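Local structure of arylamine n-acetyltransferase NAT (4BGF) at residues 211-215 and 216-220; 219-223 and 224-228; 50-54 and 55-59; 243-246 and 247-251; 140-144 and 145-149. The protein catalyses, as an arylamine N-acetyltransferase, the transfer of an acetyl group from acetyl-coenzyme A to the amino nitrogen of arylamine substrates. One frame throughout, in Å; residues are numbered along the deposited sequence.

Contact 1. Residues 211-215 and 216-220; sequences AVITD and DARWN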
loop_
_atom_site.group_PDB
_atom_site.type_symbol
_atom_site.label_atom_id
_atom_site.label_comp_id
_atom_site.label_asym_id
_atom_site.label_seq_id
_atom_site.Cartn_x
_atom_site.Cartn_y
_atom_site.Cartn_z
ATOM N N ALA A 211 1.379 7.050 4.423
ATOM C CA ALA A 211 -0.023 6.868 4.808
ATOM C C ALA A 211 -0.248 5.683 5.768
ATOM O O ALA A 211 0.560 4.765 5.836
ATOM C CB ALA A 211 -0.915 6.775 3.578
ATOM N N VAL A 212 -1.319 5.762 6.559
ATOM C CA VAL A 212 -1.727 4.675 7.424
ATOM C C VAL A 212 -3.225 4.798 7.562
ATOM O O VAL A 212 -3.742 5.864 7.366
ATOM C CB VAL A 212 -1.016 4.754 8.783
ATOM C CG1 VAL A 212 -1.687 5.805 9.694
ATOM C CG2 VAL A 212 -0.951 3.402 9.428
ATOM N N ILE A 213 -3.923 3.719 7.880
ATOM C CA ILE A 213 -5.371 3.689 7.831
ATOM C C ILE A 213 -5.922 3.288 9.178
ATOM O O ILE A 213 -5.394 2.414 9.817
ATOM C CB ILE A 213 -5.833 2.717 6.733
ATOM C CG1 ILE A 213 -5.523 3.326 5.368
ATOM C CG2 ILE A 213 -7.303 2.432 6.834
ATOM C CD1 ILE A 213 -5.598 2.390 4.312
ATOM N N THR A 214 -6.969 3.951 9.634
ATOM C CA THR A 214 -7.527 3.633 10.937
ATOM C C THR A 214 -8.987 3.297 10.767
ATOM O O THR A 214 -9.537 3.454 9.685
ATOM C CB THR A 214 -7.412 4.806 11.922
ATOM O OG1 THR A 214 -8.325 5.832 11.545
ATOM C CG2 THR A 214 -6.018 5.346 11.951
ATOM N N ASP A 215 -9.605 2.832 11.852
ATOM C CA ASP A 215 -11.026 2.538 11.864
ATOM C C ASP A 215 -11.837 3.593 11.107
ATOM O O ASP A 215 -12.540 3.280 10.140
ATOM C CB ASP A 215 -11.534 2.413 13.314
ATOM C CG ASP A 215 -11.083 3.564 14.226
ATOM O OD1 ASP A 215 -10.061 4.228 13.962
ATOM O OD2 ASP A 215 -11.771 3.798 15.241
ATOM N N ASP A 216 -11.689 4.847 11.535
ATOM C CA ASP A 216 -12.546 5.943 11.088
ATOM C C ASP A 216 -11.841 6.976 10.202
ATOM O O ASP A 216 -12.422 8.006 9.891
ATOM C CB ASP A 216 -13.188 6.656 12.292
ATOM C CG ASP A 216 -12.178 7.138 13.301
ATOM O OD1 ASP A 216 -11.148 7.713 12.907
ATOM O OD2 ASP A 216 -12.427 6.954 14.509
ATOM N N ALA A 217 -10.610 6.709 9.787
ATOM C CA ALA A 217 -9.868 7.705 9.020
ATOM C C ALA A 217 -8.777 7.145 8.088
ATOM O O ALA A 217 -8.212 6.082 8.333
ATOM C CB ALA A 217 -9.273 8.754 9.973
ATOM N N ARG A 218 -8.496 7.885 7.017
ATOM C CA ARG A 218 -7.344 7.622 6.156
ATOM C C ARG A 218 -6.335 8.765 6.311
ATOM O O ARG A 218 -6.615 9.880 5.876
ATOM C CB ARG A 218 -7.784 7.501 4.701
ATOM C CG ARG A 218 -8.674 6.317 4.458
ATOM C CD ARG A 218 -9.353 6.412 3.122
ATOM N NE ARG A 218 -10.141 5.231 2.749
ATOM C CZ ARG A 218 -9.646 4.089 2.266
ATOM N NH1 ARG A 218 -8.346 3.919 2.129
ATOM N NH2 ARG A 218 -10.455 3.108 1.939
ATOM N N TRP A 219 -5.172 8.492 6.919
ATOM C CA TRP A 219 -4.077 9.479 7.050
ATOM C C TRP A 219 -3.087 9.511 5.890
ATOM O O TRP A 219 -2.550 8.485 5.496
ATOM C CB TRP A 219 -3.270 9.223 8.307
ATOM C CG TRP A 219 -4.058 9.369 9.551
ATOM C CD1 TRP A 219 -5.018 8.531 10.012
ATOM C CD2 TRP A 219 -3.927 10.401 10.517
ATOM N NE1 TRP A 219 -5.494 8.972 11.201
ATOM C CE2 TRP A 219 -4.846 10.131 11.534
ATOM C CE3 TRP A 219 -3.119 11.535 10.614
ATOM C CZ2 TRP A 219 -4.983 10.945 12.637
ATOM C CZ3 TRP A 219 -3.253 12.338 11.684
ATOM C CH2 TRP A 219 -4.177 12.051 12.693
ATOM N N ASN A 220 -2.860 10.711 5.359
ATOM C CA ASN A 220 -1.957 10.948 4.229
ATOM C C ASN A 220 -0.987 12.057 4.548
ATOM O O ASN A 220 -1.389 13.061 5.098
ATOM C CB ASN A 220 -2.768 11.362 3.006
ATOM C CG ASN A 220 -3.973 10.454 2.766
ATOM O OD1 ASN A 220 -4.774 10.210 3.677
ATOM N ND2 ASN A 220 -4.099 9.936 1.537
HETATM O O HOH W 1 -7.890 8.550 13.457
#

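Contact 2. Residues 219-223 and 224-228; sequences WNLSG and RDLAV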
loop_
_atom_site.group_PDB
_atom_site.type_symbol
_atom_site.label_atom_id
_atom_site.label_comp_id
_atom_site.label_asym_id
_atom_site.label_seq_id
_atom_site.Cartn_x
_atom_site.Cartn_y
_atom_site.Cartn_z
ATOM N N TRP A 219 -5.172 8.492 6.919
ATOM C CA TRP A 219 -4.077 9.479 7.050
ATOM C C TRP A 219 -3.087 9.511 5.890
ATOM O O TRP A 219 -2.550 8.485 5.496
ATOM C CB TRP A 219 -3.270 9.223 8.307
ATOM C CG TRP A 219 -4.058 9.369 9.551
ATOM C CD1 TRP A 219 -5.018 8.531 10.012
ATOM C CD2 TRP A 219 -3.927 10.401 10.517
ATOM N NE1 TRP A 219 -5.494 8.972 11.201
ATOM C CE2 TRP A 219 -4.846 10.131 11.534
ATOM C CE3 TRP A 219 -3.119 11.535 10.614
ATOM C CZ2 TRP A 219 -4.983 10.945 12.637
ATOM C CZ3 TRP A 219 -3.253 12.338 11.684
ATOM C CH2 TRP A 219 -4.177 12.051 12.693
ATOM N N ASN A 220 -2.860 10.711 5.359
ATOM C CA ASN A 220 -1.957 10.948 4.229
ATOM C C ASN A 220 -0.987 12.057 4.548
ATOM O O ASN A 220 -1.389 13.061 5.098
ATOM C CB ASN A 220 -2.768 11.362 3.006
ATOM C CG ASN A 220 -3.973 10.454 2.766
ATOM O OD1 ASN A 220 -4.774 10.210 3.677
ATOM N ND2 ASN A 220 -4.099 9.936 1.537
ATOM N N LEU A 221 0.287 11.868 4.234
ATOM C CA LEU A 221 1.279 12.935 4.299
ATOM C C LEU A 221 1.946 13.044 2.936
ATOM O O LEU A 221 2.352 12.049 2.360
ATOM C CB LEU A 221 2.317 12.664 5.379
ATOM C CG LEU A 221 3.419 13.721 5.565
ATOM C CD1 LEU A 221 2.936 14.902 6.330
ATOM C CD2 LEU A 221 4.646 13.146 6.262
ATOM N N SER A 222 2.023 14.263 2.417
ATOM C CA SER A 222 2.661 14.536 1.135
ATOM C C SER A 222 3.592 15.722 1.299
ATOM O O SER A 222 3.162 16.872 1.287
ATOM C CB SER A 222 1.613 14.825 0.070
ATOM O OG SER A 222 2.203 14.805 -1.202
ATOM N N GLY A 223 4.861 15.422 1.505
ATOM C CA GLY A 223 5.827 16.416 1.898
ATOM C C GLY A 223 5.552 16.852 3.319
ATOM O O GLY A 223 5.568 16.031 4.212
ATOM N N ARG A 224 5.310 18.147 3.536
ATOM C CA ARG A 224 5.027 18.667 4.878
ATOM C C ARG A 224 3.519 18.848 5.152
ATOM O O ARG A 224 3.106 19.391 6.175
ATOM C CB ARG A 224 5.770 20.000 5.056
ATOM C CG ARG A 224 5.075 21.221 4.505
ATOM C CD ARG A 224 5.835 22.417 4.951
ATOM N NE ARG A 224 5.372 23.653 4.277
ATOM C CZ ARG A 224 5.547 24.904 4.712
ATOM N NH1 ARG A 224 6.207 25.097 5.861
ATOM N NH2 ARG A 224 5.029 25.913 3.980
ATOM N N ASP A 225 2.704 18.410 4.210
ATOM C CA ASP A 225 1.283 18.582 4.309
ATOM C C ASP A 225 0.623 17.306 4.746
ATOM O O ASP A 225 0.503 16.361 3.973
ATOM C CB ASP A 225 0.699 19.031 2.973
ATOM C CG ASP A 225 1.229 20.375 2.525
ATOM O OD1 ASP A 225 0.870 21.381 3.160
ATOM O OD2 ASP A 225 1.986 20.434 1.533
ATOM N N LEU A 226 0.172 17.332 5.990
ATOM C CA LEU A 226 -0.592 16.271 6.598
ATOM C C LEU A 226 -2.061 16.368 6.271
ATOM O O LEU A 226 -2.606 17.455 6.049
ATOM C CB LEU A 226 -0.445 16.386 8.105
ATOM C CG LEU A 226 -0.919 15.223 8.966
ATOM C CD1 LEU A 226 -0.456 13.859 8.475
ATOM C CD2 LEU A 226 -0.432 15.413 10.373
ATOM N N ALA A 227 -2.712 15.218 6.299
ATOM C CA ALA A 227 -4.137 15.133 6.010
ATOM C C ALA A 227 -4.776 13.902 6.663
ATOM O O ALA A 227 -4.157 12.851 6.800
ATOM C CB ALA A 227 -4.380 15.156 4.480
ATOM N N VAL A 228 -6.007 14.077 7.114
ATOM C CA VAL A 228 -6.819 12.990 7.624
ATOM C C VAL A 228 -8.182 13.076 6.985
ATOM O O VAL A 228 -8.919 14.055 7.197
ATOM C CB VAL A 228 -6.997 13.056 9.138
ATOM C CG1 VAL A 228 -7.462 11.713 9.673
ATOM C CG2 VAL A 228 -5.702 13.404 9.764
#

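Contact 3. Residues 50-54 and 55-59; sequences DDLSP and QALAD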
loop_
_atom_site.group_PDB
_atom_site.type_symbol
_atom_site.label_atom_id
_atom_site.label_comp_id
_atom_site.label_asym_id
_atom_site.label_seq_id
_atom_site.Cartn_x
_atom_site.Cartn_y
_atom_site.Cartn_z
ATOM N N ASP A 50 14.864 -3.082 -4.685
ATOM C CA ASP A 50 14.937 -4.072 -5.741
ATOM C C ASP A 50 15.041 -5.507 -5.222
ATOM O O ASP A 50 15.095 -6.437 -6.005
ATOM C CB ASP A 50 16.014 -3.699 -6.789
ATOM C CG ASP A 50 17.415 -4.054 -6.364
ATOM O OD1 ASP A 50 17.762 -3.807 -5.190
ATOM O OD2 ASP A 50 18.169 -4.572 -7.224
ATOM N N ASP A 51 15.022 -5.701 -3.910
ATOM C CA ASP A 51 14.955 -7.051 -3.346
ATOM C C ASP A 51 13.523 -7.232 -2.827
ATOM O O ASP A 51 13.106 -6.536 -1.924
ATOM C CB ASP A 51 16.033 -7.225 -2.239
ATOM C CG ASP A 51 16.251 -8.682 -1.805
ATOM O OD1 ASP A 51 15.406 -9.559 -2.051
ATOM O OD2 ASP A 51 17.295 -8.940 -1.187
ATOM N N LEU A 52 12.759 -8.115 -3.457
ATOM C CA LEU A 52 11.367 -8.351 -3.088
ATOM C C LEU A 52 11.188 -9.769 -2.580
ATOM O O LEU A 52 10.095 -10.338 -2.684
ATOM C CB LEU A 52 10.428 -8.094 -4.276
ATOM C CG LEU A 52 10.527 -6.716 -4.959
ATOM C CD1 LEU A 52 9.456 -6.541 -6.026
ATOM C CD2 LEU A 52 10.456 -5.599 -3.946
ATOM N N SER A 53 12.269 -10.324 -2.022
ATOM C CA SER A 53 12.251 -11.627 -1.371
ATOM C C SER A 53 11.671 -11.558 0.029
ATOM O O SER A 53 11.743 -10.529 0.691
ATOM C CB SER A 53 13.656 -12.196 -1.298
ATOM O OG SER A 53 14.446 -11.544 -0.334
ATOM N N PRO A 54 11.099 -12.676 0.498
ATOM C CA PRO A 54 10.452 -12.691 1.811
ATOM C C PRO A 54 11.373 -12.270 2.929
ATOM O O PRO A 54 10.958 -11.645 3.887
ATOM C CB PRO A 54 10.077 -14.152 2.006
ATOM C CG PRO A 54 10.011 -14.726 0.678
ATOM C CD PRO A 54 10.974 -13.976 -0.187
ATOM N N GLN A 55 12.632 -12.623 2.804
ATOM C CA GLN A 55 13.575 -12.291 3.827
ATOM C C GLN A 55 13.684 -10.795 3.882
ATOM O O GLN A 55 13.558 -10.194 4.931
ATOM C CB GLN A 55 14.927 -12.895 3.490
ATOM C CG GLN A 55 15.969 -12.611 4.503
ATOM C CD GLN A 55 17.304 -13.127 4.078
ATOM O OE1 GLN A 55 17.534 -13.433 2.903
ATOM N NE2 GLN A 55 18.208 -13.238 5.039
ATOM N N ALA A 56 13.902 -10.210 2.708
ATOM C CA ALA A 56 14.251 -8.812 2.597
ATOM C C ALA A 56 13.112 -7.979 3.127
ATOM O O ALA A 56 13.321 -7.066 3.898
ATOM C CB ALA A 56 14.534 -8.460 1.151
ATOM N N LEU A 57 11.909 -8.349 2.713
ATOM C CA LEU A 57 10.709 -7.619 3.024
ATOM C C LEU A 57 10.280 -7.832 4.470
ATOM O O LEU A 57 9.693 -6.941 5.073
ATOM C CB LEU A 57 9.605 -8.026 2.065
ATOM C CG LEU A 57 9.761 -7.594 0.595
ATOM C CD1 LEU A 57 8.510 -7.914 -0.197
ATOM C CD2 LEU A 57 10.068 -6.102 0.444
ATOM N N ALA A 58 10.610 -8.993 5.041
ATOM C CA ALA A 58 10.302 -9.273 6.446
ATOM C C ALA A 58 11.261 -8.516 7.346
ATOM O O ALA A 58 10.884 -7.999 8.376
ATOM C CB ALA A 58 10.373 -10.761 6.734
ATOM N N ASP A 59 12.512 -8.431 6.942
ATOM C CA ASP A 59 13.501 -7.774 7.758
ATOM C C ASP A 59 13.196 -6.305 7.889
ATOM O O ASP A 59 13.333 -5.753 8.971
ATOM C CB ASP A 59 14.905 -8.007 7.204
ATOM C CG ASP A 59 15.964 -7.368 8.052
ATOM O OD1 ASP A 59 16.026 -7.725 9.232
ATOM O OD2 ASP A 59 16.731 -6.515 7.564
#

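Contact 4. Residues 243-246 and 247-251; sequences AAVV and DTLSE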
loop_
_atom_site.group_PDB
_atom_site.type_symbol
_atom_site.label_atom_id
_atom_site.label_comp_id
_atom_site.label_asym_id
_atom_site.label_seq_id
_atom_site.Cartn_x
_atom_site.Cartn_y
_atom_site.Cartn_z
ATOM N N ALA A 243 11.779 19.003 11.690
ATOM C CA ALA A 243 11.483 18.318 12.943
ATOM C C ALA A 243 9.997 17.950 13.137
ATOM O O ALA A 243 9.694 16.933 13.737
ATOM C CB ALA A 243 11.960 19.149 14.104
ATOM N N ALA A 244 9.074 18.753 12.623
ATOM C CA ALA A 244 7.652 18.414 12.696
ATOM C C ALA A 244 7.326 17.226 11.813
ATOM O O ALA A 244 6.525 16.395 12.181
ATOM C CB ALA A 244 6.811 19.585 12.282
ATOM N N VAL A 245 7.914 17.169 10.628
ATOM C CA VAL A 245 7.620 16.069 9.726
ATOM C C VAL A 245 8.180 14.752 10.264
ATOM O O VAL A 245 7.480 13.741 10.232
ATOM C CB VAL A 245 8.134 16.301 8.312
ATOM C CG1 VAL A 245 7.621 15.207 7.403
ATOM C CG2 VAL A 245 7.650 17.616 7.800
ATOM N N VAL A 246 9.408 14.776 10.781
ATOM C CA VAL A 246 10.034 13.594 11.384
ATOM C C VAL A 246 9.295 13.115 12.650
ATOM O O VAL A 246 9.216 11.914 12.908
ATOM C CB VAL A 246 11.534 13.845 11.708
ATOM C CG1 VAL A 246 12.156 12.670 12.450
ATOM C CG2 VAL A 246 12.307 14.136 10.450
ATOM N N ASP A 247 8.759 14.042 13.432
ATOM C CA ASP A 247 7.909 13.653 14.564
ATOM C C ASP A 247 6.601 13.015 14.120
ATOM O O ASP A 247 6.148 12.066 14.737
ATOM C CB ASP A 247 7.624 14.834 15.497
ATOM C CG ASP A 247 8.858 15.284 16.257
ATOM O OD1 ASP A 247 9.625 14.418 16.738
ATOM O OD2 ASP A 247 9.079 16.505 16.356
ATOM N N THR A 248 6.023 13.520 13.039
ATOM C CA THR A 248 4.783 12.992 12.467
ATOM C C THR A 248 4.925 11.559 11.956
ATOM O O THR A 248 4.048 10.735 12.183
ATOM C CB THR A 248 4.294 13.918 11.323
ATOM O OG1 THR A 248 3.971 15.196 11.870
ATOM C CG2 THR A 248 3.092 13.358 10.574
ATOM N N LEU A 249 6.012 11.280 11.245
ATOM C CA LEU A 249 6.318 9.927 10.774
ATOM C C LEU A 249 6.521 8.947 11.938
ATOM O O LEU A 249 5.989 7.844 11.928
ATOM C CB LEU A 249 7.567 9.956 9.901
ATOM C CG LEU A 249 7.461 10.742 8.594
ATOM C CD1 LEU A 249 8.782 11.268 8.185
ATOM C CD2 LEU A 249 7.004 9.859 7.507
ATOM N N SER A 250 7.280 9.357 12.946
ATOM C CA SER A 250 7.495 8.521 14.113
ATOM C C SER A 250 6.256 8.334 14.984
ATOM O O SER A 250 5.932 7.218 15.355
ATOM C CB SER A 250 8.603 9.113 14.970
ATOM O OG SER A 250 9.036 8.169 15.927
ATOM N N GLU A 251 5.569 9.434 15.285
ATOM C CA GLU A 251 4.487 9.493 16.264
ATOM C C GLU A 251 3.095 9.155 15.700
ATOM O O GLU A 251 2.284 8.537 16.386
ATOM C CB GLU A 251 4.487 10.910 16.859
ATOM C CG GLU A 251 3.500 11.159 17.967
ATOM C CD GLU A 251 3.599 12.565 18.539
ATOM O OE1 GLU A 251 4.394 13.365 17.999
ATOM O OE2 GLU A 251 2.881 12.858 19.522
#

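Contact 5. Residues 140-144 and 145-149; sequences RLETG and AVQPT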
loop_
_atom_site.group_PDB
_atom_site.type_symbol
_atom_site.label_atom_id
_atom_site.label_comp_id
_atom_site.label_asym_id
_atom_site.label_seq_id
_atom_site.Cartn_x
_atom_site.Cartn_y
_atom_site.Cartn_z
ATOM N N ARG A 140 -14.303 -9.004 -4.115
ATOM C CA ARG A 140 -14.690 -9.964 -5.141
ATOM C C ARG A 140 -14.422 -9.344 -6.511
ATOM O O ARG A 140 -14.789 -8.206 -6.775
ATOM C CB ARG A 140 -16.173 -10.337 -4.971
ATOM C CG ARG A 140 -16.769 -11.312 -5.994
ATOM C CD ARG A 140 -16.064 -12.677 -6.025
ATOM N NE ARG A 140 -16.150 -13.392 -4.752
ATOM C CZ ARG A 140 -17.003 -14.381 -4.480
ATOM N NH1 ARG A 140 -17.874 -14.811 -5.381
ATOM N NH2 ARG A 140 -16.985 -14.946 -3.287
ATOM N N LEU A 141 -13.742 -10.097 -7.361
ATOM C CA LEU A 141 -13.316 -9.633 -8.662
ATOM C C LEU A 141 -14.439 -9.798 -9.673
ATOM O O LEU A 141 -14.456 -10.758 -10.432
ATOM C CB LEU A 141 -12.099 -10.449 -9.055
ATOM C CG LEU A 141 -11.506 -10.475 -10.457
ATOM C CD1 LEU A 141 -10.908 -9.162 -10.921
ATOM C CD2 LEU A 141 -10.450 -11.529 -10.441
ATOM N N GLU A 142 -15.397 -8.874 -9.649
ATOM C CA GLU A 142 -16.532 -8.897 -10.567
ATOM C C GLU A 142 -16.850 -7.459 -10.908
ATOM O O GLU A 142 -16.741 -6.579 -10.066
ATOM C CB GLU A 142 -17.764 -9.593 -9.946
ATOM C CG GLU A 142 -18.244 -9.008 -8.593
ATOM C CD GLU A 142 -19.617 -9.502 -8.142
ATOM O OE1 GLU A 142 -20.483 -9.744 -9.008
ATOM O OE2 GLU A 142 -19.830 -9.627 -6.911
ATOM N N THR A 143 -17.274 -7.216 -12.136
ATOM C CA THR A 143 -17.490 -5.849 -12.556
ATOM C C THR A 143 -18.861 -5.323 -12.105
ATOM O O THR A 143 -19.734 -6.082 -11.670
ATOM C CB THR A 143 -17.291 -5.690 -14.068
ATOM O OG1 THR A 143 -18.059 -6.664 -14.774
ATOM C CG2 THR A 143 -15.843 -5.887 -14.381
ATOM N N GLY A 144 -19.011 -4.004 -12.171
ATOM C CA GLY A 144 -20.280 -3.351 -11.930
ATOM C C GLY A 144 -20.727 -3.329 -10.489
ATOM O O GLY A 144 -21.025 -2.264 -9.948
ATOM N N ALA A 145 -20.799 -4.511 -9.884
ATOM C CA ALA A 145 -21.398 -4.667 -8.574
ATOM C C ALA A 145 -20.745 -3.723 -7.601
ATOM O O ALA A 145 -19.532 -3.668 -7.522
ATOM C CB ALA A 145 -21.245 -6.080 -8.105
ATOM N N VAL A 146 -21.543 -2.932 -6.905
ATOM C CA VAL A 146 -20.995 -1.989 -5.952
ATOM C C VAL A 146 -20.625 -2.802 -4.742
ATOM O O VAL A 146 -21.408 -3.628 -4.293
ATOM C CB VAL A 146 -22.003 -0.918 -5.590
ATOM C CG1 VAL A 146 -21.499 -0.094 -4.438
ATOM C CG2 VAL A 146 -22.275 -0.036 -6.800
ATOM N N GLN A 147 -19.420 -2.600 -4.231
ATOM C CA GLN A 147 -18.886 -3.469 -3.186
ATOM C C GLN A 147 -18.557 -2.716 -1.901
ATOM O O GLN A 147 -17.645 -1.888 -1.865
ATOM C CB GLN A 147 -17.666 -4.241 -3.712
ATOM C CG GLN A 147 -18.060 -5.449 -4.528
ATOM C CD GLN A 147 -16.906 -6.126 -5.223
ATOM O OE1 GLN A 147 -16.283 -7.020 -4.673
ATOM N NE2 GLN A 147 -16.645 -5.731 -6.456
ATOM N N PRO A 148 -19.313 -3.007 -0.836
ATOM C CA PRO A 148 -19.061 -2.454 0.495
ATOM C C PRO A 148 -17.700 -2.851 1.050
ATOM O O PRO A 148 -17.218 -3.956 0.799
ATOM C CB PRO A 148 -20.174 -3.076 1.347
ATOM C CG PRO A 148 -21.228 -3.416 0.400
ATOM C CD PRO A 148 -20.547 -3.811 -0.863
ATOM N N THR A 149 -17.092 -1.946 1.800
ATOM C CA THR A 149 -15.825 -2.192 2.461
ATOM C C THR A 149 -16.023 -1.691 3.881
ATOM O O THR A 149 -17.059 -1.131 4.204
ATOM C CB THR A 149 -14.660 -1.427 1.793
ATOM O OG1 THR A 149 -14.894 -0.028 1.860
ATOM C CG2 THR A 149 -14.516 -1.814 0.327
#

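Contact 1. Residues 211-215 and 216-220
T214 leans against the indole of W219 at an oblique angle, its CG2 methyl 3.7 Å from W219 NE1. A chi1 of 72° puts T214 OG1 between its own backbone N and carbonyl carbon, which turns CG2 away from the carbonyl carbon and towards the ring. In the indole plane, at the NE1 edge, a water accepts weakly from W219 NE1; equally weak bonds tie it to T214 OG1 and D216 OD1. One pair further along the same face, V212 CG1 rests beside W219 CB at 4.0 Å, the two side chains pointing the same way. These pairs belong to an antiparallel beta hairpin that reverses at D215 and D216. Its backbone is held by T214 N to A217 O (2.8 Å, nearly straight at 171°) and by W219 N to V212 O at 3.0 Å. On the other face, I213 CD1 lies 3.8 Å from NH1 of the extended R218 side chain. That guanidinium is bound by the carbonyls of G132 and T134 and by a salt bridge to E152. At the turn, D215 OD2 and D216 OD2 are 3.3 Å apart, a probably repulsive approach that the salt bridge of D216 to R230 may ease.

Contact 2. Residues 219-223 and 224-228
V228 presses both methyls against one face of the W219 indole. CG2 sits over the six-membered ring, 3.3 Å from its centroid and only 14° off the ring normal, which identifies a CH-pi contact; CG1 reaches the same face nearer the five-membered ring, 3.6 Å from W219 CE2. The V228 torsion, with CG1 anti to the backbone N (chi1 -162°), spreads the two methyls along the indole. At the ring edge, close to its plane, L226 CD1 approaches W219 CE3 at 4.1 Å. L221 continues this close-packed apolar face, its CD1 4.1 Å from L226 CB, and F253 and V245 add to it from outside the hairpin. The opposite face, with N220, S222, A227 and D225, is looser: its side chains meet across the strands mainly through the CB atoms of N220 and A227. There the backbone does the holding, with N220 N to A227 O at 2.9 Å and S222 N to D225 O at 3.0 Å. The hairpin closes in a type II' turn from S222 to D225, where G223 takes a positive phi and D225 N bonds back to S222 O only weakly. R224 extends into solvent from this end, and its NH1 makes a weak hydrogen bond to L239 O. Cohesion between these side chains is thus apolar and dispersive, while directional polar bonding is left to the main chain.

Contact 3. Residues 50-54 and 55-59
The carboxylate of D51 has the A56 methyl over one face: A56 CB stands almost directly above D51 CG, 3.4 Å away. Both donors of S53 reach D51 OD1 from that same side of the plane. S53 OG meets it on the syn side at 2.8 Å, 33° out of the carboxylate plane, whereas S53 N comes to the anti side at 3.2 Å. With two bonds on a single oxygen, the rotation of the carboxylate should be well fixed. The S53 hydroxyl lies between its own N and carbonyl carbon (chi1 74°), from where it donates to D51 and also accepts a weak bond from A56 N at 3.4 Å. D51 therefore acts as a second shell, positioning the capping hydroxyl. S53 O receives L57 N at 3.0 Å in a nearly straight bond, and P54 O receives A58 N. The buried L57 points back toward the loop, its CD1 3.8 Å from L52 O, a carbonyl that is also hydrogen-bonded to Y79 OH. L52 itself packs on F71 and L189, linking the loop to helices 70-83 and 186-198. The bond from S53 N to D51 OD1 closes an Asx turn, which leads directly into the serine N-cap of helix 54-63.

Contact 4. Residues 243-246 and 247-251
T248 and A244 sit one turn apart in helix 242-251, which packs beside the five-stranded antiparallel sheet in what is probably the third, alpha/beta domain of the N-acetyltransferase fold. The carbonyl of A244 is gripped twice by T248: its hydroxyl OG1 donates at 2.8 Å and its backbone N at 3.0 Å. The two donors approach A244 O from opposite faces of the carbonyl plane, each tilted 29° from it. This is possible because T248 OG1 stands beside its own backbone N (chi1 -64°), directed back along the helix, so the hydroxyl is satisfied within the helix itself. The T248 side chain also touches L239 and F253. On the buried side, V245 and L249 lie alongside one another and point the same way, V245 CG1 being 4.2 Å from L249 CD1. L249 N bonds to V245 O at 3.0 Å, and L249 CG rests 3.4 Å from the same oxygen. V245 faces L208 and L249 faces I255, which joins the helix to the neighbouring loops; V246 turns instead to E267 of helix 263-270. The exposed D247 donates its backbone N to A243 O in the ordinary helical manner, but its side chain folds back the same way. The result is a doubtful approach of two acceptors, D247 OD2 standing 2.7 Å from A243 O.

Contact 5. Residues 140-144 and 145-149
A surface loop running from strand 139-140 to strand 154-159 folds back on itself between R140 and Q147, bending tightly in two places. One bend is a classic gamma turn centred on G144, in which A145 N donates to T143 O at 2.6 Å. The donor meets this carbonyl from the side, at a C=O...N angle of only 99°, as the small ring of such a turn requires, and the positive phi of G144 (73°) is the backbone evidence for it. An inverse gamma turn centred on L141 comes earlier, with a weak bond of 3.0 Å from E142 N to R140 O. Between the two, E142 sends its side chain toward the A145 end of the loop. Its CG lies between the backbone N and carbonyl carbon (chi1 56°), and the chain then extends until E142 CD is 3.8 Å from the A145 methyl CB. Q147 reaches from the returning arm with an extended side chain and brings its amide to the backbone of R140, Q147 CD lying 3.3 Å from R140 O. The guanidinium of R140 leads the other way and is hydrogen-bonded through NH2 to Y124 OH. Main-chain bonds fasten the loop at both sides, L141 pairing with C123 while G144 and Q147 pair with L156 and Y154. A classic and an inverse gamma turn thus shape the loop joining strands 139-140 and 154-159, the outermost strands of the seven-stranded antiparallel sheet, consistent with the beta-barrel domain of arylamine N-acetyltransferases.

Along the chain the order is contact 3, contact 5, contact 1, contact 2 and contact 4. Contacts 1 and 2 are successive hairpins sharing W219 and N220 on strand 217-222, with centres 11 Å apart in the five-stranded sheet; A217 CB meets V228 CG1 at 3.5 Å. Contact 4, also 11 Å from contact 2 between centres, lays helix 242-251 against that hairpin, L221 CD2 touching V245 CG1 at 3.8 Å. These three make one continuous sheet-and-helix unit. Contact 5 lies in the loop joining the outermost strands of the seven-stranded sheet, about 5 Å from contact 1 at the nearest atoms. Contact 3 starts a helix across the chain's centre from contacts 1 and 5, so the set samples three structural regions of the enzyme.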